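Long-range contacts in esterase LipW (Mycobacterium marinum, PDB 3QH4), which probably hydrolyses ester substrates, as a mycobacterial esterase of the alpha/beta hydrolase fold: residues V75-A80 and A118-D123; A25-T30 and G216-L221; P17-V22 and D291-E296; D262-Y267 and T278-F283. One frame throughout, in Å; residues are numbered along the deposited sequence. Where two conformers were deposited one is given.

Interaction 1. Residues V75-A80 and A118-D123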
# COMPACT_ATOMS: atom_id res chain seq x y z
N VAL A 75 -11.63 0.56 10.62
CA VAL A 75 -11.17 1.53 9.63
C VAL A 75 -10.74 2.79 10.34
O VAL A 75 -11.17 3.08 11.47
CB VAL A 75 -12.24 1.85 8.55
CG1 VAL A 75 -12.52 0.63 7.64
CG2 VAL A 75 -13.54 2.40 9.19
N ARG A 76 -9.85 3.54 9.69
CA ARG A 76 -9.54 4.90 10.13
C ARG A 76 -9.92 5.85 9.01
O ARG A 76 -9.51 5.67 7.86
CB ARG A 76 -8.06 5.04 10.49
CG ARG A 76 -7.70 6.47 10.98
CD ARG A 76 -6.39 6.49 11.75
NE ARG A 76 -6.48 5.71 12.99
CZ ARG A 76 -5.44 5.28 13.69
NH1 ARG A 76 -4.18 5.53 13.28
NH2 ARG A 76 -5.65 4.59 14.82
N ILE A 77 -10.71 6.86 9.35
CA ILE A 77 -11.20 7.77 8.33
C ILE A 77 -10.52 9.12 8.50
O ILE A 77 -10.57 9.72 9.59
CB ILE A 77 -12.74 7.91 8.39
CG1 ILE A 77 -13.39 6.52 8.35
CG2 ILE A 77 -13.25 8.76 7.20
CD1 ILE A 77 -14.89 6.54 8.62
N TYR A 78 -9.91 9.59 7.41
CA TYR A 78 -9.21 10.87 7.37
C TYR A 78 -10.01 11.81 6.51
O TYR A 78 -10.42 11.44 5.41
CB TYR A 78 -7.81 10.67 6.74
CG TYR A 78 -6.93 9.66 7.43
CD1 TYR A 78 -7.13 8.29 7.24
CD2 TYR A 78 -5.88 10.08 8.24
CE1 TYR A 78 -6.31 7.37 7.86
CE2 TYR A 78 -5.04 9.18 8.85
CZ TYR A 78 -5.26 7.82 8.66
OH TYR A 78 -4.43 6.93 9.26
N ARG A 79 -10.31 13.02 7.00
CA ARG A 79 -11.09 13.95 6.19
C ARG A 79 -10.35 15.29 6.08
O ARG A 79 -10.07 15.96 7.10
CB ARG A 79 -12.52 14.12 6.73
CG ARG A 79 -13.37 12.83 6.75
CD ARG A 79 -14.70 13.11 7.37
NE ARG A 79 -15.71 12.08 7.15
CZ ARG A 79 -15.98 11.11 8.01
NH1 ARG A 79 -15.29 11.00 9.14
NH2 ARG A 79 -16.94 10.22 7.72
N ALA A 80 -10.01 15.67 4.86
CA ALA A 80 -9.34 16.95 4.60
C ALA A 80 -10.00 17.72 3.45
O ALA A 80 -9.32 18.43 2.66
CB ALA A 80 -7.88 16.73 4.31
N ALA A 118 -10.93 12.59 1.36
CA ALA A 118 -11.05 11.67 2.48
C ALA A 118 -10.29 10.39 2.14
O ALA A 118 -10.16 10.00 0.96
CB ALA A 118 -12.54 11.34 2.74
N VAL A 119 -9.76 9.76 3.17
CA VAL A 119 -9.10 8.46 3.01
C VAL A 119 -9.73 7.52 4.04
O VAL A 119 -9.89 7.88 5.22
CB VAL A 119 -7.58 8.59 3.27
CG1 VAL A 119 -6.88 7.21 3.18
CG2 VAL A 119 -6.92 9.58 2.26
N VAL A 120 -10.07 6.32 3.60
CA VAL A 120 -10.55 5.28 4.54
C VAL A 120 -9.50 4.17 4.51
O VAL A 120 -9.35 3.48 3.49
CB VAL A 120 -11.95 4.77 4.17
CG1 VAL A 120 -12.45 3.68 5.13
CG2 VAL A 120 -12.95 5.95 4.17
N SER A 121 -8.80 4.01 5.64
CA SER A 121 -7.71 3.04 5.74
C SER A 121 -8.26 1.75 6.36
O SER A 121 -8.94 1.80 7.40
CB SER A 121 -6.57 3.63 6.59
OG SER A 121 -5.55 2.68 6.78
N VAL A 122 -7.92 0.62 5.73
CA VAL A 122 -8.48 -0.70 6.09
C VAL A 122 -7.58 -1.46 7.06
O VAL A 122 -6.40 -1.70 6.75
CB VAL A 122 -8.70 -1.58 4.82
CG1 VAL A 122 -9.34 -2.94 5.20
CG2 VAL A 122 -9.53 -0.89 3.78
N ASP A 123 -8.12 -1.84 8.22
CA ASP A 123 -7.35 -2.68 9.16
C ASP A 123 -7.65 -4.12 8.80
O ASP A 123 -8.45 -4.79 9.50
CB ASP A 123 -7.76 -2.39 10.61
CG ASP A 123 -6.85 -3.02 11.63
OD1 ASP A 123 -5.75 -3.49 11.28
OD2 ASP A 123 -7.23 -3.02 12.83
O HOH W 1 -3.93 4.13 8.43
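Val75 forms a non-hydrogen-bonded pair with Val122, and its CB lies 3.9 Å from Val120 CG1, diagonally across, while its CA-H points at Ser121 O. Arg76 follows in a hydrogen-bonded pair with Ser121: Arg76 N donates to Ser121 O, and Ser121 N returns a nearly straight bond to Arg76 O (2.9 Å, 177°). The Arg76 guanidinium leads away, to salt bridges with Asp62 and Asp102. Ile77 faces Val120 in a non-hydrogen-bonded pair, the two side chains side by side and CG2 to CG2 at 4.1 Å. Strand 72-79 runs antiparallel to both neighbours, 59-66 and 118-122, in an alpha/beta hydrolase sheet whose remaining strands are parallel; helix 134-148 packs on the face of Val75, Ile77 and Val120. Tyr78 projects from the other face, toward helix 105-115. Its CG lies anti to the carbonyl carbon (chi1 -57°), and the ring turns its edge to Val119 O, in plane, with CD1 3.4 Å from that oxygen, which also accepts from Tyr78 N at 2.8 Å. At the ring's far end, OH is hydrogen-bonded to His105 and shares a water with Ser121 OG. Arg79, paired with Ala118, lays its guanidinium over Ile77 CG2 and donates from NH2 to Leu153 O.

Interaction 2. Residues A25-T30 and G216-L221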
# COMPACT_ATOMS: atom_id res chain seq x y z
N ALA A 25 19.41 -2.41 8.79
CA ALA A 25 19.13 -3.83 9.04
C ALA A 25 18.20 -4.44 8.02
O ALA A 25 17.25 -3.79 7.55
CB ALA A 25 18.56 -4.04 10.46
N ARG A 26 18.49 -5.69 7.68
CA ARG A 26 17.53 -6.52 6.94
C ARG A 26 16.37 -6.89 7.85
O ARG A 26 16.51 -6.98 9.09
CB ARG A 26 18.19 -7.81 6.45
CG ARG A 26 19.32 -7.58 5.45
CD ARG A 26 20.00 -8.90 5.11
NE ARG A 26 19.12 -9.73 4.29
CZ ARG A 26 19.33 -11.03 4.04
NH1 ARG A 26 20.36 -11.66 4.61
NH2 ARG A 26 18.52 -11.70 3.24
N ILE A 27 15.21 -7.10 7.26
CA ILE A 27 14.08 -7.69 7.99
C ILE A 27 14.27 -9.20 8.04
O ILE A 27 14.95 -9.78 7.19
CB ILE A 27 12.73 -7.36 7.28
CG1 ILE A 27 11.53 -7.57 8.23
CG2 ILE A 27 12.56 -8.13 5.96
CD1 ILE A 27 10.25 -6.90 7.70
N ASP A 28 13.65 -9.83 9.03
CA ASP A 28 13.57 -11.28 9.11
C ASP A 28 12.07 -11.57 8.99
O ASP A 28 11.29 -11.14 9.83
CB ASP A 28 14.14 -11.71 10.46
CG ASP A 28 14.02 -13.20 10.73
OD1 ASP A 28 13.29 -13.91 10.00
OD2 ASP A 28 14.66 -13.65 11.70
N PHE A 29 11.68 -12.30 7.95
CA PHE A 29 10.24 -12.47 7.70
C PHE A 29 9.76 -13.89 7.97
O PHE A 29 8.77 -14.33 7.40
CB PHE A 29 9.85 -12.01 6.28
CG PHE A 29 8.51 -11.30 6.23
CD1 PHE A 29 8.32 -10.12 6.92
CD2 PHE A 29 7.45 -11.80 5.46
CE1 PHE A 29 7.08 -9.44 6.89
CE2 PHE A 29 6.20 -11.13 5.40
CZ PHE A 29 6.05 -9.94 6.11
N THR A 30 10.46 -14.60 8.86
CA THR A 30 9.94 -15.89 9.35
C THR A 30 8.71 -15.63 10.22
O THR A 30 8.54 -14.53 10.74
CB THR A 30 11.00 -16.67 10.19
OG1 THR A 30 11.38 -15.88 11.33
CG2 THR A 30 12.21 -17.03 9.35
N GLY A 216 14.62 -9.60 -1.15
CA GLY A 216 14.11 -10.66 -2.00
C GLY A 216 13.85 -11.96 -1.24
O GLY A 216 12.93 -12.74 -1.58
N GLU A 217 14.67 -12.21 -0.23
CA GLU A 217 14.44 -13.40 0.58
C GLU A 217 13.16 -13.27 1.39
O GLU A 217 12.34 -14.21 1.44
CB GLU A 217 15.67 -13.73 1.42
CG GLU A 217 16.80 -14.10 0.50
CD GLU A 217 18.09 -14.46 1.22
OE1 GLU A 217 18.08 -14.69 2.45
OE2 GLU A 217 19.11 -14.53 0.51
N ALA A 218 12.95 -12.11 2.01
CA ALA A 218 11.68 -11.84 2.69
C ALA A 218 10.49 -11.92 1.73
O ALA A 218 9.42 -12.36 2.11
CB ALA A 218 11.72 -10.47 3.39
N ALA A 219 10.68 -11.48 0.48
CA ALA A 219 9.57 -11.48 -0.47
C ALA A 219 9.11 -12.92 -0.75
O ALA A 219 7.90 -13.20 -0.85
CB ALA A 219 9.97 -10.73 -1.74
N SER A 220 10.08 -13.84 -0.82
CA SER A 220 9.75 -15.25 -1.01
C SER A 220 8.92 -15.80 0.16
O SER A 220 7.87 -16.45 -0.05
CB SER A 220 11.00 -16.09 -1.22
OG SER A 220 10.62 -17.46 -1.26
N LEU A 221 9.39 -15.55 1.39
CA LEU A 221 8.64 -15.96 2.60
C LEU A 221 7.26 -15.31 2.64
O LEU A 221 6.27 -15.97 2.98
CB LEU A 221 9.40 -15.57 3.87
CG LEU A 221 10.45 -16.55 4.41
CD1 LEU A 221 11.36 -16.99 3.33
CD2 LEU A 221 11.24 -15.90 5.54
O HOH W 2 19.94 -14.82 4.49
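Arg26 and Glu217 form the polar end of a contact in which the loop segment 25-30, leading into helix 31-56, packs on the first turns of helix 216-227 in this alpha/beta hydrolase. Glu217 has two deposited conformers; in the one given, a salt bridge runs from Arg26 NH2 to Glu217 OE1 at 3.1 Å. There OE1 lies in the guanidinium plane, yet the donor sits above the carboxylate, the two flat groups being turned 78° apart. In this state a water also accepts from Arg26 NH1 and donates to Glu217 OE1.

The apolar part centres on Ala218 CB, which touches Ile27 CG2 at 3.6 Å and Phe29 CB at 3.8 Å. Leu221 CD2 presses on the backbone of Phe29, 3.5 Å from its O, and lies beside Thr30 CG2.

Further out, Asp215 pairs through OD2 with Arg26 NE and through OD1 with Ala218 N, tying the arginine to the helix start. The Phe29 ring meets Phe214 edge-to-face, and the Phe29 backbone O accepts from His225 NE2. Thr30 is the N-cap of helix 31-56, approached through an Asx turn. Asp28 OD1 is gripped twice from one face of its carboxylate plane: by Thr30 N on the anti side at 3.1 Å, and by Thr30 OG1, set between the backbone N and the carbonyl carbon (chi1 60°), at 3.0 Å.

Interaction 3. Residues P17-V22 and D291-E296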
# COMPACT_ATOMS: atom_id res chain seq x y z
N PRO A 17 23.06 8.90 1.43
CA PRO A 17 23.63 8.84 2.79
C PRO A 17 22.61 9.12 3.90
O PRO A 17 22.70 8.54 4.97
CB PRO A 17 24.73 9.92 2.79
CG PRO A 17 24.95 10.30 1.37
CD PRO A 17 23.87 9.72 0.50
N LEU A 18 21.62 9.97 3.66
CA LEU A 18 20.64 10.27 4.72
C LEU A 18 19.81 9.03 5.00
O LEU A 18 19.47 8.72 6.15
CB LEU A 18 19.72 11.44 4.32
CG LEU A 18 20.35 12.82 4.17
CD1 LEU A 18 19.35 13.83 3.53
CD2 LEU A 18 20.81 13.34 5.53
N LEU A 19 19.48 8.31 3.94
CA LEU A 19 18.71 7.10 4.09
C LEU A 19 19.55 5.95 4.60
O LEU A 19 19.10 5.18 5.45
CB LEU A 19 17.99 6.76 2.77
CG LEU A 19 17.08 5.55 2.79
CD1 LEU A 19 15.90 5.75 3.73
CD2 LEU A 19 16.62 5.29 1.32
N ARG A 20 20.79 5.87 4.12
CA ARG A 20 21.76 4.88 4.59
C ARG A 20 21.91 4.89 6.11
O ARG A 20 22.13 3.84 6.70
CB ARG A 20 23.13 5.15 3.96
CG ARG A 20 24.08 3.95 4.00
CD ARG A 20 25.47 4.38 3.51
NE ARG A 20 25.35 4.96 2.18
CZ ARG A 20 26.13 5.93 1.70
NH1 ARG A 20 27.12 6.44 2.44
NH2 ARG A 20 25.93 6.39 0.45
N ALA A 21 21.81 6.07 6.73
CA ALA A 21 21.98 6.18 8.16
C ALA A 21 20.90 5.46 8.97
O ALA A 21 21.15 5.08 10.12
CB ALA A 21 22.04 7.68 8.57
N VAL A 22 19.72 5.28 8.38
CA VAL A 22 18.58 4.62 9.07
C VAL A 22 18.22 3.24 8.53
O VAL A 22 17.53 2.46 9.20
CB VAL A 22 17.28 5.51 9.12
CG1 VAL A 22 17.50 6.77 9.99
CG2 VAL A 22 16.76 5.90 7.72
N ASP A 291 9.97 6.21 2.38
CA ASP A 291 9.14 7.31 2.87
C ASP A 291 8.65 7.07 4.29
O ASP A 291 8.29 8.04 4.97
CB ASP A 291 7.97 7.59 1.94
CG ASP A 291 7.08 6.38 1.77
OD1 ASP A 291 7.59 5.34 1.29
OD2 ASP A 291 5.89 6.44 2.16
N SER A 292 8.67 5.81 4.75
CA SER A 292 8.42 5.46 6.16
C SER A 292 9.66 5.66 7.03
O SER A 292 9.56 6.16 8.18
CB SER A 292 7.94 4.00 6.25
OG SER A 292 6.70 3.87 5.58
N LEU A 293 10.82 5.27 6.50
CA LEU A 293 12.09 5.41 7.20
C LEU A 293 12.47 6.87 7.43
O LEU A 293 13.01 7.20 8.50
CB LEU A 293 13.24 4.68 6.46
CG LEU A 293 13.15 3.14 6.43
CD1 LEU A 293 13.96 2.56 5.26
CD2 LEU A 293 13.61 2.51 7.76
N LEU A 294 12.19 7.72 6.45
CA LEU A 294 12.62 9.12 6.49
C LEU A 294 11.54 10.01 5.90
O LEU A 294 11.72 10.53 4.81
CB LEU A 294 13.91 9.31 5.68
CG LEU A 294 15.28 9.18 6.29
CD1 LEU A 294 16.35 9.76 5.35
CD2 LEU A 294 15.36 9.87 7.68
N PRO A 295 10.42 10.22 6.62
CA PRO A 295 9.33 10.93 5.93
C PRO A 295 9.63 12.41 5.66
O PRO A 295 8.98 13.01 4.79
CB PRO A 295 8.14 10.79 6.88
CG PRO A 295 8.67 10.26 8.15
CD PRO A 295 10.02 9.64 7.90
N GLU A 296 10.63 12.99 6.33
CA GLU A 296 10.96 14.40 6.07
C GLU A 296 12.00 14.60 4.95
O GLU A 296 12.31 15.71 4.55
CB GLU A 296 11.46 15.10 7.35
CG GLU A 296 10.81 14.67 8.63
CD GLU A 296 9.31 14.86 8.66
OE1 GLU A 296 8.78 15.68 7.90
OE2 GLU A 296 8.68 14.15 9.48
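Leu18, Leu19 and Val22 meet Leu293 and Leu294 in a purely apolar surface contact, where the segment around the short N-terminal helix 17-20 packs against the end of helix 290-293 in the alpha/beta hydrolase fold. No hydrogen bond crosses between the segments. Leu294 is the first residue to leave helical backbone angles, and there its side chain turns to the N-terminal segment. Its CD1 reaches the helix backbone, 3.4 Å from Leu18 O, touches Leu18 CB at 3.9 Å and lies near the backbone N of Leu19 too. Leu293, one residue earlier, is met by Leu19 and Val22. Leu19 crosses it at about a right angle, with Leu19 CD1 4.0 Å from Leu293 CB. Leu19 CG is anti to the backbone N (chi1 -177°), and the branch beyond it brings CD1 to that meeting.

Around this patch, Leu18 and Leu19 also touch Trp297, while Leu19 and Leu293 both rest on Cys287 of strand 286-287. The side chain of Leu293 comes near, without touching, a probable Ser-His-Asp catalytic triad of Ser166, His288 and Asp258, so this edge of the contact probably lies close to the active site. Val22 touches both Leu293 and Leu294: the Val22 and Leu293 side chains slide past each other in opposite directions, and Val22 CG2 lies 3.9 Å from both Leu293 CB and Leu294 CG.

Interaction 4. Residues D262-Y267 and T278-F283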
# COMPACT_ATOMS: atom_id res chain seq x y z
N ASP A 262 11.59 -4.46 -10.37
CA ASP A 262 11.34 -4.97 -11.74
C ASP A 262 9.89 -5.35 -11.99
O ASP A 262 9.35 -5.14 -13.09
CB ASP A 262 12.26 -6.16 -12.05
CG ASP A 262 13.71 -5.74 -12.23
OD1 ASP A 262 14.05 -4.53 -12.11
OD2 ASP A 262 14.54 -6.64 -12.46
N GLU A 263 9.23 -5.91 -10.99
CA GLU A 263 7.80 -6.25 -11.24
C GLU A 263 6.97 -4.97 -11.39
O GLU A 263 6.00 -4.94 -12.12
CB GLU A 263 7.27 -7.22 -10.17
CG GLU A 263 7.13 -6.65 -8.77
CD GLU A 263 7.25 -7.75 -7.74
OE1 GLU A 263 6.26 -7.97 -7.02
OE2 GLU A 263 8.32 -8.40 -7.68
N VAL A 264 7.41 -3.90 -10.72
CA VAL A 264 6.76 -2.60 -10.89
C VAL A 264 6.92 -2.11 -12.32
O VAL A 264 5.95 -1.72 -12.96
CB VAL A 264 7.33 -1.55 -9.90
CG1 VAL A 264 6.96 -0.12 -10.36
CG2 VAL A 264 6.79 -1.81 -8.54
N LEU A 265 8.15 -2.14 -12.82
CA LEU A 265 8.40 -1.74 -14.19
C LEU A 265 7.63 -2.61 -15.21
O LEU A 265 7.08 -2.09 -16.18
CB LEU A 265 9.90 -1.76 -14.48
CG LEU A 265 10.73 -0.71 -13.74
CD1 LEU A 265 12.23 -0.99 -13.94
CD2 LEU A 265 10.36 0.70 -14.26
N ASP A 266 7.63 -3.94 -15.02
CA ASP A 266 6.90 -4.86 -15.91
C ASP A 266 5.41 -4.49 -15.93
O ASP A 266 4.77 -4.42 -16.98
CB ASP A 266 7.06 -6.32 -15.44
CG ASP A 266 8.51 -6.87 -15.58
OD1 ASP A 266 9.32 -6.36 -16.37
OD2 ASP A 266 8.82 -7.88 -14.89
N TYR A 267 4.85 -4.25 -14.74
CA TYR A 267 3.41 -3.99 -14.62
C TYR A 267 3.07 -2.65 -15.27
O TYR A 267 2.07 -2.53 -15.99
CB TYR A 267 3.00 -3.96 -13.14
CG TYR A 267 1.51 -4.12 -12.87
CD1 TYR A 267 0.84 -5.32 -13.19
CD2 TYR A 267 0.76 -3.09 -12.33
CE1 TYR A 267 -0.55 -5.47 -12.94
CE2 TYR A 267 -0.61 -3.22 -12.09
CZ TYR A 267 -1.25 -4.43 -12.38
OH TYR A 267 -2.60 -4.56 -12.12
N THR A 278 -1.11 5.90 -17.29
CA THR A 278 -0.21 5.51 -16.19
C THR A 278 0.88 6.55 -15.99
O THR A 278 1.57 6.96 -16.95
CB THR A 278 0.45 4.12 -16.50
OG1 THR A 278 -0.59 3.17 -16.74
CG2 THR A 278 1.27 3.60 -15.29
N GLU A 279 1.01 6.98 -14.74
CA GLU A 279 2.15 7.81 -14.34
C GLU A 279 3.07 6.90 -13.55
O GLU A 279 2.64 6.23 -12.60
CB GLU A 279 1.67 9.00 -13.51
CG GLU A 279 2.84 9.89 -13.06
CD GLU A 279 2.42 11.30 -12.70
OE1 GLU A 279 1.33 11.45 -12.13
OE2 GLU A 279 3.17 12.27 -12.99
N LEU A 280 4.35 6.88 -13.92
CA LEU A 280 5.29 5.97 -13.28
C LEU A 280 6.48 6.77 -12.79
O LEU A 280 6.99 7.61 -13.52
CB LEU A 280 5.79 4.93 -14.29
CG LEU A 280 7.08 4.15 -13.96
CD1 LEU A 280 6.82 3.19 -12.80
CD2 LEU A 280 7.57 3.40 -15.22
N HIS A 281 6.94 6.48 -11.57
CA HIS A 281 8.20 7.06 -11.09
C HIS A 281 9.08 6.06 -10.37
O HIS A 281 8.60 5.32 -9.48
CB HIS A 281 7.98 8.22 -10.11
CG HIS A 281 9.19 9.09 -10.00
ND1 HIS A 281 9.39 10.17 -10.82
CD2 HIS A 281 10.26 9.04 -9.17
CE1 HIS A 281 10.53 10.74 -10.52
NE2 HIS A 281 11.08 10.08 -9.52
N ILE A 282 10.36 6.05 -10.74
CA ILE A 282 11.37 5.29 -10.00
C ILE A 282 12.25 6.33 -9.30
O ILE A 282 12.84 7.18 -9.94
CB ILE A 282 12.25 4.40 -10.93
CG1 ILE A 282 11.39 3.35 -11.66
CG2 ILE A 282 13.37 3.69 -10.10
CD1 ILE A 282 10.62 2.39 -10.67
N PHE A 283 12.33 6.22 -7.97
CA PHE A 283 13.10 7.17 -7.17
C PHE A 283 14.50 6.63 -6.95
O PHE A 283 14.66 5.49 -6.49
CB PHE A 283 12.42 7.38 -5.81
CG PHE A 283 11.14 8.14 -5.91
CD1 PHE A 283 11.16 9.56 -5.87
CD2 PHE A 283 9.93 7.48 -6.03
CE1 PHE A 283 9.96 10.29 -5.95
CE2 PHE A 283 8.71 8.21 -6.15
CZ PHE A 283 8.75 9.62 -6.10
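Val264 and Leu265 of helix 261-273 face Leu280 and Ile282 of strand 278-283, the helix and second strand of a beta-alpha-beta unit that begins with strand 250-255. Such crossovers build the parallel part of the alpha/beta hydrolase sheet, and here the strand is the outermost one at its end of the sheet. The helix segment runs back against the strand at 157°, their axes 10.0 Å apart, a spacing bridged by side chains alone.

All the direct contacts are apolar. Leu280 divides its branches between two helix residues: CD1 meets Val264 CG1 at 4.1 Å, while CD2 meets Leu265 CD2 at 4.0 Å. Its CG lies anti to the backbone N (chi1 162°), and from there the two methyl branches reach the helix. Val264 and Leu280 cross obliquely. Val264 is the buried member of the four, touching Ile252 of the neighbouring strand and Pro195 as well.

Hydrogen bonding serves each element separately. Within the helix, Asp266 N and Tyr267 N bond back to Asp262 O and Glu263 O, whereas the strand is hydrogen-bonded through its backbone to strand 250-255, at Glu279, His281 and Phe283. Glu263 OE1 accepts from Leu197 N and Asp198 N, away from the strand. Nearer the C-terminal end of strand 278-283, Leu265 and Ile282 cross at about a right angle, Leu265 CD2 resting 3.9 Å from Ile282 CG1.

In the fold
Interactions 1 and 4 belong to the same eight-stranded sheet but sit on opposite sides of the chain's centre, their centres about 26 Å apart. The first is a buried strand pairing built on backbone hydrogen bonds; the other joins a helix to an edge strand by partly buried aliphatic packing. Interactions 2 and 3 fasten the N-terminal segment to later parts of the chain through adjoining sequence, and interaction 2 is nested within the loop that interaction 3 closes. Their chemistry differs: interaction 3 is an apolar patch at the surface, whereas the partly buried interaction 2 adds a salt bridge and a water to its apolar core.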